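Local coordinates for protein 2-Keto-3-deoxy-(6-phospho-)gluconate aldolase (Thermoproteus tenax, PDB 2R91) that is an archaeal aldolase of the dihydrodipicolinate synthetase family, built on a TIM barrel and assembled from four chains, at residues L181-A184 against S185-R189; R219-S222 against L223-L227; N27-S30 against K31-V35; E229-E232 against S233-I237. One frame throughout, in Å; residues are numbered along the deposited sequence.

Interaction 1: L181-A184 against S185-R189; sequences LVFA and SFAVR
Leu181 O, at the N-cap position of the short helix 182-187, accepts two bonds from Ser185. The backbone N of Ser185 lies 2.8 Å from Leu181 O. The hydroxyl OG of Ser185 lies 2.7 Å from the same Leu181 O. The two donors come from opposite faces of the carbonyl plane, and OG stands above that plane. OG is turned beside its own backbone N (chi1 -61°), which bends it back to this carbonyl. Further i to i+4 backbone bonds follow, from Phe186 N to Val182 O, Ala187 N to Phe183 O and Val188 N to Ala184 O.

The helix ends in a Schellman motif, with Arg189 at positive phi. It links strands 173-176 and 192-193 in a beta-alpha-beta unit of the TIM barrel.

The packing is apolar and buried. Val182 and Phe186 lie side by side and point the same way, with Val182 CG1 3.5 Å from Phe186 CE2. Phe183 packs more loosely on the next turn, its CE1 4.3 Å from Ala187 CB, while its ring also meets helices 202-213 and 217-237. At the helix end, Arg189 NH1 forms a salt bridge to Glu218 of the second subunit.

Interaction 2: R219-S222 against L223-L227; sequences RARS and LQFLL
Leu223 N donates to Arg219 O at 2.9 Å in a nearly straight bond. The next bond, from Gln224 N to Ala220 O, is also 2.9 Å. Phe225 N to Arg221 O is 3.0 Å but more bent, at 149°. Leu226 N bonds to Ser222 O in the same i to i+4 pattern. At the polar end of Arg221, NH1 makes weak hydrogen bonds to the carbonyls of Val188 and Arg189 of the second subunit, and Phe225 packs on Arg167 of that subunit.

All of this lies within the first half of the long helix 217-237. That helix packs against helix 182-187 of the barrel, with Ala220 and Gln224 on Phe183, and against helix 202-213, with Leu223 on Ile208.

On the subunit side, Arg221 and Phe225 run side by side. The methylene CG of Arg221 sits over the face of the Phe225 ring, 4.0 Å from its centroid, in a CH-pi contact. Arg221 CG is anti to the backbone N (chi1 -172°), and the chain bends only at chi3. This lays CG and CD along the ring, and the guanidinium and ring planes are 22° apart. Arg221 O also lies over one face of the Phe225 ring, offset toward its rim. Arg219 crosses Leu223 at an angle, and Leu223 CD1 lies 4.1 Å from Arg219 NE, over one face of the guanidinium.

Interaction 3: N27-S30 against K31-V35; sequences NITS and KGVDV
Backbone bonds from Lys31 N (3.1 Å) and Val33 N (3.2 Å) both end on Ile28 O, where the chain leaves helix 18-30. The two donors approach from opposite faces of the Ile28 carbonyl plane, with Lys31 N far above it. Between them, Gly32 turns the chain at a positive phi (119°), with backbone angles that glycine takes readily. Lys31 N also makes a weak bond to Asn27 O. That oxygen is held more firmly by Ser30 OG at 2.6 Å, which lies in the carbonyl plane on a lone pair. The hydroxyl gets there by standing between its own N and C (chi1 82°).

This turn leads from the first barrel helix of the TIM fold into strand 35-38. Val33 points back at the helix. Its CG2 packs 3.8 Å from Ile28 CG1, and both side chains touch Ala5 of strand 2-6. Thr29 CA makes a CA-H...O contact with Val33 O, with 3.5 Å between the CA and the oxygen.

The extended Lys31 chain crosses the Asn27 side chain at a slant, with its CE 3.4 Å from Asn27 OD1. The amide and the ammonium group share an acceptor, since Asn27 ND2 and Lys31 NZ both bond to Gln251 OE1. ND2 also bonds to the hydroxyl of Tyr253.

Interaction 4: E229-E232 against S233-I237; sequences EIVE and SARHI
Ser233 N bonds to Glu229 O at 3.1 Å, one helical turn back in the second half of helix 217-237. This alpha-helix lies outside the eight-stranded barrel and packs against helices 239-251 and 267-276, with Ala234 and Ile230 turned to the first of these. Two waters join Ser233 and Glu229 by a second route. Water 1 donates to Glu229 O and lies 2.8 Å from Ser233 OG. Water 2 donates to Glu229 O at 2.8 Å and has a weak bond to Ser233 OG. Glu229 O is thus gripped by the backbone N-H and by two waters.

Ala234 N follows with a bond to Ile230 O. Its methyl CB also lies 3.5 Å from Val231 O.

Arg235 N makes the shortest backbone bond here, 2.8 Å to Val231 O. Its side chain points the same way as Val231 and lies beside it. The chain is extended from CG to NE, with CG beside the backbone N (chi1 -71°), which brings the guanidinium level with the valine. Val231 CG1 sits over the centre of one guanidinium face, 3.7 Å from Arg235 CZ. Arg235 also has a cation-pi contact with Tyr239.

His236 comes last and pairs with Glu232. The carboxylate of Glu232 takes no part in this, as it points to a salt bridge with Arg167 of the second subunit. The backbone supplies the link instead, a weak bond of 3.4 Å from His236 N to Glu232 O.

How the interactions relate
The touching residues of interaction 1 are all buried, while the other three contacts are partly buried. Interactions 1 and 2 touch, because helix 182-187 packs on helix 217-237. Interactions 2 and 4 share helix 217-237, and their centres lie 15 Å apart. Interaction 3 stands apart, its nearest atoms about 7 Å from interaction 1, and no other chain touches it. The chemistry follows position. A serine in the first turn that bonds back to the N-cap residue and apolar rings serve interaction 1. In interactions 2 and 4 arginine side chains lie over or beside apolar groups, and waters add to interaction 4. Interaction 3 ends a helix with a glycine turn. Interactions 1, 2 and 4 all meet the second subunit.

Interaction 1: L181-A184 against S185-R189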
loop_
_atom_site.group_PDB
_atom_site.type_symbol
_atom_site.label_atom_id
_atom_site.label_comp_id
_atom_site.label_asym_id
_atom_site.label_seq_id
_atom_site.Cartn_x
_atom_site.Cartn_y
_atom_site.Cartn_z
ATOM N N LEU A 181 7.424 19.508 4.413
ATOM C CA LEU A 181 8.252 19.891 3.251
ATOM C C LEU A 181 8.314 21.402 2.937
ATOM O O LEU A 181 8.707 21.793 1.829
ATOM C CB LEU A 181 7.849 19.112 1.981
ATOM C CG LEU A 181 8.087 17.596 1.985
ATOM C CD1 LEU A 181 7.454 16.902 0.768
ATOM C CD2 LEU A 181 9.634 17.320 2.067
ATOM N N VAL A 182 7.935 22.253 3.885
ATOM C CA VAL A 182 7.985 23.709 3.642
ATOM C C VAL A 182 9.410 24.200 3.337
ATOM O O VAL A 182 9.680 24.847 2.326
ATOM C CB VAL A 182 7.392 24.485 4.828
ATOM C CG1 VAL A 182 7.652 25.991 4.684
ATOM C CG2 VAL A 182 5.835 24.210 4.922
ATOM N N PHE A 183 10.317 23.890 4.253
ATOM C CA PHE A 183 11.738 24.155 4.051
ATOM C C PHE A 183 12.220 23.615 2.705
ATOM O O PHE A 183 12.714 24.370 1.863
ATOM C CB PHE A 183 12.505 23.585 5.264
ATOM C CG PHE A 183 13.954 23.301 5.017
ATOM C CD1 PHE A 183 14.774 24.235 4.395
ATOM C CD2 PHE A 183 14.512 22.111 5.488
ATOM C CE1 PHE A 183 16.150 23.962 4.183
ATOM C CE2 PHE A 183 15.884 21.830 5.293
ATOM C CZ PHE A 183 16.689 22.740 4.667
ATOM N N ALA A 184 12.051 22.321 2.476
ATOM C CA ALA A 184 12.505 21.693 1.251
ATOM C C ALA A 184 11.917 22.317 -0.028
ATOM O O ALA A 184 12.627 22.510 -1.024
ATOM C CB ALA A 184 12.217 20.203 1.290
ATOM N N SER A 185 10.620 22.627 -0.004
ATOM C CA SER A 185 9.982 23.313 -1.157
ATOM C C SER A 185 10.643 24.649 -1.512
ATOM O O SER A 185 10.867 24.944 -2.673
ATOM C CB SER A 185 8.494 23.562 -0.845
ATOM O OG SER A 185 7.831 22.336 -0.643
ATOM N N PHE A 186 10.887 25.498 -0.525
ATOM C CA PHE A 186 11.605 26.758 -0.808
ATOM C C PHE A 186 13.038 26.507 -1.302
ATOM O O PHE A 186 13.524 27.153 -2.255
ATOM C CB PHE A 186 11.587 27.650 0.416
ATOM C CG PHE A 186 10.198 28.168 0.775
ATOM C CD1 PHE A 186 9.356 28.703 -0.206
ATOM C CD2 PHE A 186 9.761 28.140 2.089
ATOM C CE1 PHE A 186 8.062 29.191 0.146
ATOM C CE2 PHE A 186 8.491 28.616 2.447
ATOM C CZ PHE A 186 7.654 29.147 1.465
ATOM N N ALA A 187 13.703 25.549 -0.664
ATOM C CA ALA A 187 15.083 25.168 -1.054
ATOM C C ALA A 187 15.203 24.725 -2.512
ATOM O O ALA A 187 16.202 25.024 -3.208
ATOM C CB ALA A 187 15.574 24.077 -0.127
ATOM N N VAL A 188 14.199 24.011 -3.009
ATOM C CA VAL A 188 14.269 23.557 -4.391
ATOM C C VAL A 188 13.572 24.538 -5.332
ATOM O O VAL A 188 13.483 24.288 -6.539
ATOM C CB VAL A 188 13.739 22.102 -4.614
ATOM C CG1 VAL A 188 14.538 21.077 -3.790
ATOM C CG2 VAL A 188 12.202 21.998 -4.342
ATOM N N ARG A 189 13.117 25.656 -4.787
ATOM C CA ARG A 189 12.418 26.688 -5.573
ATOM C C ARG A 189 11.181 26.192 -6.330
ATOM O O ARG A 189 11.025 26.410 -7.551
ATOM C CB ARG A 189 13.385 27.469 -6.512
ATOM C CG ARG A 189 14.556 28.055 -5.739
ATOM C CD ARG A 189 15.240 29.209 -6.459
ATOM N NE ARG A 189 16.233 29.826 -5.573
ATOM C CZ ARG A 189 17.249 30.597 -5.983
ATOM N NH1 ARG A 189 17.415 30.862 -7.285
ATOM N NH2 ARG A 189 18.096 31.106 -5.089
#

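Interaction 2: R219-S222 against L223-L227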
loop_
_atom_site.group_PDB
_atom_site.type_symbol
_atom_site.label_atom_id
_atom_site.label_comp_id
_atom_site.label_asym_id
_atom_site.label_seq_id
_atom_site.Cartn_x
_atom_site.Cartn_y
_atom_site.Cartn_z
ATOM N N ARG A 219 19.061 27.584 10.018
ATOM C CA ARG A 219 17.895 28.188 10.685
ATOM C C ARG A 219 16.559 27.655 10.085
ATOM O O ARG A 219 15.605 27.337 10.814
ATOM C CB ARG A 219 17.933 29.728 10.592
ATOM C CG ARG A 219 16.624 30.384 11.039
ATOM C CD ARG A 219 16.751 31.902 11.236
ATOM N NE ARG A 219 15.498 32.504 11.705
ATOM C CZ ARG A 219 15.121 32.586 12.981
ATOM N NH1 ARG A 219 15.889 32.106 13.955
ATOM N NH2 ARG A 219 13.955 33.140 13.288
ATOM N N ALA A 220 16.490 27.612 8.765
ATOM C CA ALA A 220 15.295 27.096 8.051
ATOM C C ALA A 220 14.979 25.675 8.498
ATOM O O ALA A 220 13.827 25.339 8.810
ATOM C CB ALA A 220 15.527 27.096 6.546
ATOM N N ARG A 221 16.015 24.824 8.508
ATOM C CA ARG A 221 15.842 23.452 8.937
ATOM C C ARG A 221 15.425 23.349 10.403
ATOM O O ARG A 221 14.582 22.540 10.767
ATOM C CB ARG A 221 17.134 22.654 8.710
ATOM C CG ARG A 221 16.968 21.161 8.947
ATOM C CD ARG A 221 18.156 20.416 8.324
ATOM N NE ARG A 221 19.397 20.750 9.014
ATOM C CZ ARG A 221 20.600 20.748 8.434
ATOM N NH1 ARG A 221 20.744 20.435 7.150
ATOM N NH2 ARG A 221 21.668 21.037 9.152
ATOM N N SER A 222 16.025 24.164 11.257
ATOM C CA SER A 222 15.647 24.178 12.654
ATOM C C SER A 222 14.179 24.594 12.883
ATOM O O SER A 222 13.477 23.988 13.696
ATOM C CB SER A 222 16.551 25.125 13.433
ATOM O OG SER A 222 16.092 25.177 14.778
ATOM N N LEU A 223 13.743 25.648 12.196
ATOM C CA LEU A 223 12.336 26.072 12.239
ATOM C C LEU A 223 11.423 24.941 11.741
ATOM O O LEU A 223 10.413 24.654 12.355
ATOM C CB LEU A 223 12.130 27.331 11.376
ATOM C CG LEU A 223 12.801 28.602 11.925
ATOM C CD1 LEU A 223 12.608 29.744 10.966
ATOM C CD2 LEU A 223 12.247 28.942 13.308
ATOM N N GLN A 224 11.794 24.320 10.627
ATOM C CA GLN A 224 11.068 23.139 10.130
ATOM C C GLN A 224 10.887 22.031 11.167
ATOM O O GLN A 224 9.792 21.438 11.312
ATOM C CB GLN A 224 11.734 22.580 8.878
ATOM C CG GLN A 224 10.998 21.330 8.298
ATOM C CD GLN A 224 9.633 21.699 7.723
ATOM O OE1 GLN A 224 8.578 21.375 8.289
ATOM N NE2 GLN A 224 9.653 22.380 6.616
ATOM N N PHE A 225 11.951 21.723 11.899
ATOM C CA PHE A 225 11.874 20.638 12.862
ATOM C C PHE A 225 10.953 21.019 14.024
ATOM O O PHE A 225 10.213 20.185 14.546
ATOM C CB PHE A 225 13.277 20.276 13.388
ATOM C CG PHE A 225 14.145 19.549 12.383
ATOM C CD1 PHE A 225 13.578 18.846 11.313
ATOM C CD2 PHE A 225 15.547 19.538 12.534
ATOM C CE1 PHE A 225 14.402 18.160 10.371
ATOM C CE2 PHE A 225 16.365 18.864 11.619
ATOM C CZ PHE A 225 15.794 18.166 10.544
ATOM N N LEU A 226 11.000 22.282 14.425
ATOM C CA LEU A 226 10.076 22.777 15.445
ATOM C C LEU A 226 8.614 22.626 14.999
ATOM O O LEU A 226 7.754 22.198 15.764
ATOM C CB LEU A 226 10.370 24.244 15.725
ATOM C CG LEU A 226 9.884 24.739 17.069
ATOM C CD1 LEU A 226 10.716 24.025 18.239
ATOM C CD2 LEU A 226 10.016 26.244 17.127
ATOM N N LEU A 227 8.343 23.000 13.757
ATOM C CA LEU A 227 7.010 22.796 13.157
ATOM C C LEU A 227 6.598 21.321 13.144
ATOM O O LEU A 227 5.457 20.980 13.507
ATOM C CB LEU A 227 6.996 23.340 11.718
ATOM C CG LEU A 227 5.681 23.089 10.924
ATOM C CD1 LEU A 227 4.461 23.666 11.683
ATOM C CD2 LEU A 227 5.769 23.647 9.499
#

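Interaction 3: N27-S30 against K31-V35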
loop_
_atom_site.group_PDB
_atom_site.type_symbol
_atom_site.label_atom_id
_atom_site.label_comp_id
_atom_site.label_asym_id
_atom_site.label_seq_id
_atom_site.Cartn_x
_atom_site.Cartn_y
_atom_site.Cartn_z
ATOM N N ASN A 27 -5.825 38.367 9.778
ATOM C CA ASN A 27 -4.631 38.119 10.599
ATOM C C ASN A 27 -3.531 37.384 9.826
ATOM O O ASN A 27 -2.385 37.846 9.722
ATOM C CB ASN A 27 -4.977 37.327 11.861
ATOM C CG ASN A 27 -3.738 37.003 12.693
ATOM O OD1 ASN A 27 -3.050 37.913 13.149
ATOM N ND2 ASN A 27 -3.426 35.712 12.857
ATOM N N ILE A 28 -3.859 36.237 9.247
ATOM C CA ILE A 28 -2.770 35.461 8.643
ATOM C C ILE A 28 -2.185 36.143 7.408
ATOM O O ILE A 28 -0.997 36.032 7.131
ATOM C CB ILE A 28 -3.174 33.973 8.402
ATOM C CG1 ILE A 28 -4.154 33.845 7.216
ATOM C CG2 ILE A 28 -3.759 33.385 9.701
ATOM C CD1 ILE A 28 -4.751 32.395 7.036
ATOM N N THR A 29 -2.993 36.873 6.646
ATOM C CA THR A 29 -2.418 37.579 5.497
ATOM C C THR A 29 -1.536 38.756 5.982
ATOM O O THR A 29 -0.604 39.152 5.296
ATOM C CB THR A 29 -3.495 38.081 4.483
ATOM O OG1 THR A 29 -4.441 38.875 5.183
ATOM C CG2 THR A 29 -4.245 36.897 3.833
ATOM N N SER A 30 -1.809 39.294 7.166
ATOM C CA SER A 30 -0.914 40.303 7.729
ATOM C C SER A 30 0.454 39.729 8.157
ATOM O O SER A 30 1.438 40.467 8.307
ATOM C CB SER A 30 -1.555 41.026 8.905
ATOM O OG SER A 30 -1.430 40.272 10.105
ATOM N N LYS A 31 0.499 38.412 8.360
ATOM C CA LYS A 31 1.677 37.744 8.884
ATOM C C LYS A 31 2.427 36.952 7.834
ATOM O O LYS A 31 3.270 36.126 8.178
ATOM C CB LYS A 31 1.297 36.852 10.064
ATOM C CG LYS A 31 0.891 37.662 11.283
ATOM C CD LYS A 31 0.757 36.831 12.527
ATOM C CE LYS A 31 0.265 37.672 13.668
ATOM N NZ LYS A 31 0.260 36.911 14.937
ATOM N N GLY A 32 2.137 37.199 6.559
ATOM C CA GLY A 32 2.916 36.584 5.484
ATOM C C GLY A 32 2.205 35.663 4.490
ATOM O O GLY A 32 2.812 35.205 3.515
ATOM N N VAL A 33 0.942 35.347 4.738
ATOM C CA VAL A 33 0.194 34.545 3.763
ATOM C C VAL A 33 -0.087 35.426 2.533
ATOM O O VAL A 33 -0.658 36.516 2.662
ATOM C CB VAL A 33 -1.125 33.978 4.338
ATOM C CG1 VAL A 33 -1.931 33.251 3.238
ATOM C CG2 VAL A 33 -0.829 33.025 5.528
ATOM N N ASP A 34 0.325 34.939 1.372
ATOM C CA ASP A 34 0.185 35.649 0.102
ATOM C C ASP A 34 -1.166 35.387 -0.575
ATOM O O ASP A 34 -1.720 36.283 -1.234
ATOM C CB ASP A 34 1.300 35.240 -0.856
ATOM C CG ASP A 34 2.694 35.609 -0.325
ATOM O OD1 ASP A 34 2.912 36.819 -0.071
ATOM O OD2 ASP A 34 3.548 34.697 -0.129
ATOM N N VAL A 35 -1.649 34.152 -0.467
ATOM C CA VAL A 35 -2.817 33.684 -1.240
ATOM C C VAL A 35 -3.662 32.839 -0.278
ATOM O O VAL A 35 -3.112 32.092 0.531
ATOM C CB VAL A 35 -2.388 32.777 -2.436
ATOM C CG1 VAL A 35 -3.634 32.246 -3.251
ATOM C CG2 VAL A 35 -1.378 33.483 -3.419
#

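Interaction 4: E229-E232 against S233-I237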
loop_
_atom_site.group_PDB
_atom_site.type_symbol
_atom_site.label_atom_id
_atom_site.label_comp_id
_atom_site.label_asym_id
_atom_site.label_seq_id
_atom_site.Cartn_x
_atom_site.Cartn_y
_atom_site.Cartn_z
ATOM N N GLU A 229 7.430 18.949 15.168
ATOM C CA GLU A 229 7.078 18.514 16.522
ATOM C C GLU A 229 5.659 18.925 16.856
ATOM O O GLU A 229 4.927 18.197 17.510
ATOM C CB GLU A 229 7.988 19.181 17.541
ATOM C CG GLU A 229 9.446 18.737 17.460
ATOM C CD GLU A 229 10.349 19.480 18.471
ATOM O OE1 GLU A 229 9.819 20.095 19.462
ATOM O OE2 GLU A 229 11.589 19.433 18.257
ATOM N N ILE A 230 5.284 20.119 16.410
ATOM C CA ILE A 230 3.929 20.640 16.672
ATOM C C ILE A 230 2.907 19.832 15.885
ATOM O O ILE A 230 1.914 19.374 16.433
ATOM C CB ILE A 230 3.858 22.159 16.333
ATOM C CG1 ILE A 230 4.660 22.973 17.370
ATOM C CG2 ILE A 230 2.378 22.636 16.291
ATOM C CD1 ILE A 230 5.030 24.412 16.908
ATOM N N VAL A 231 3.156 19.647 14.594
ATOM C CA VAL A 231 2.315 18.769 13.765
ATOM C C VAL A 231 2.135 17.340 14.347
ATOM O O VAL A 231 1.005 16.795 14.408
ATOM C CB VAL A 231 2.891 18.683 12.338
ATOM C CG1 VAL A 231 2.143 17.655 11.477
ATOM C CG2 VAL A 231 2.844 20.091 11.680
ATOM N N GLU A 232 3.248 16.752 14.778
ATOM C CA GLU A 232 3.242 15.435 15.397
ATOM C C GLU A 232 2.317 15.364 16.612
ATOM O O GLU A 232 1.542 14.428 16.728
ATOM C CB GLU A 232 4.689 15.012 15.745
ATOM C CG GLU A 232 5.416 14.460 14.532
ATOM C CD GLU A 232 6.944 14.510 14.634
ATOM O OE1 GLU A 232 7.484 14.603 15.758
ATOM O OE2 GLU A 232 7.589 14.460 13.549
ATOM N N SER A 233 2.379 16.345 17.508
ATOM C CA SER A 233 1.469 16.335 18.660
ATOM C C SER A 233 -0.000 16.434 18.213
ATOM O O SER A 233 -0.869 15.728 18.749
ATOM C CB SER A 233 1.765 17.475 19.636
ATOM O OG SER A 233 3.058 17.338 20.208
ATOM N N ALA A 234 -0.256 17.296 17.230
ATOM C CA ALA A 234 -1.622 17.529 16.730
ATOM C C ALA A 234 -2.202 16.297 16.044
ATOM O O ALA A 234 -3.363 15.981 16.194
ATOM C CB ALA A 234 -1.631 18.735 15.774
ATOM N N ARG A 235 -1.376 15.595 15.294
ATOM C CA ARG A 235 -1.817 14.396 14.590
ATOM C C ARG A 235 -2.271 13.361 15.584
ATOM O O ARG A 235 -3.130 12.538 15.303
ATOM C CB ARG A 235 -0.691 13.809 13.741
ATOM C CG ARG A 235 -0.305 14.620 12.505
ATOM C CD ARG A 235 0.333 13.651 11.537
ATOM N NE ARG A 235 1.155 14.185 10.449
ATOM C CZ ARG A 235 0.729 14.949 9.441
ATOM N NH1 ARG A 235 -0.545 15.412 9.375
ATOM N NH2 ARG A 235 1.610 15.298 8.500
ATOM N N HIS A 236 -1.676 13.409 16.765
ATOM C CA HIS A 236 -1.994 12.446 17.788
ATOM C C HIS A 236 -3.482 12.510 18.211
ATOM O O HIS A 236 -4.090 11.472 18.476
ATOM C CB HIS A 236 -0.972 12.551 18.962
ATOM C CG HIS A 236 -1.040 11.409 19.912
ATOM N ND1 HIS A 236 -1.300 11.571 21.261
ATOM C CD2 HIS A 236 -0.926 10.071 19.702
ATOM C CE1 HIS A 236 -1.342 10.382 21.844
ATOM N NE2 HIS A 236 -1.129 9.455 20.918
ATOM N N ILE A 237 -4.089 13.708 18.235
ATOM C CA ILE A 237 -5.508 13.829 18.648
ATOM C C ILE A 237 -6.536 14.049 17.544
ATOM O O ILE A 237 -7.713 14.287 17.838
ATOM C CB ILE A 237 -5.750 14.959 19.658
ATOM C CG1 ILE A 237 -5.110 16.251 19.144
ATOM C CG2 ILE A 237 -5.326 14.564 21.079
ATOM C CD1 ILE A 237 -5.399 17.378 20.006
HETATM O O HOH W 1 4.745 19.526 20.276
HETATM O O HOH W 2 5.947 16.162 19.077
#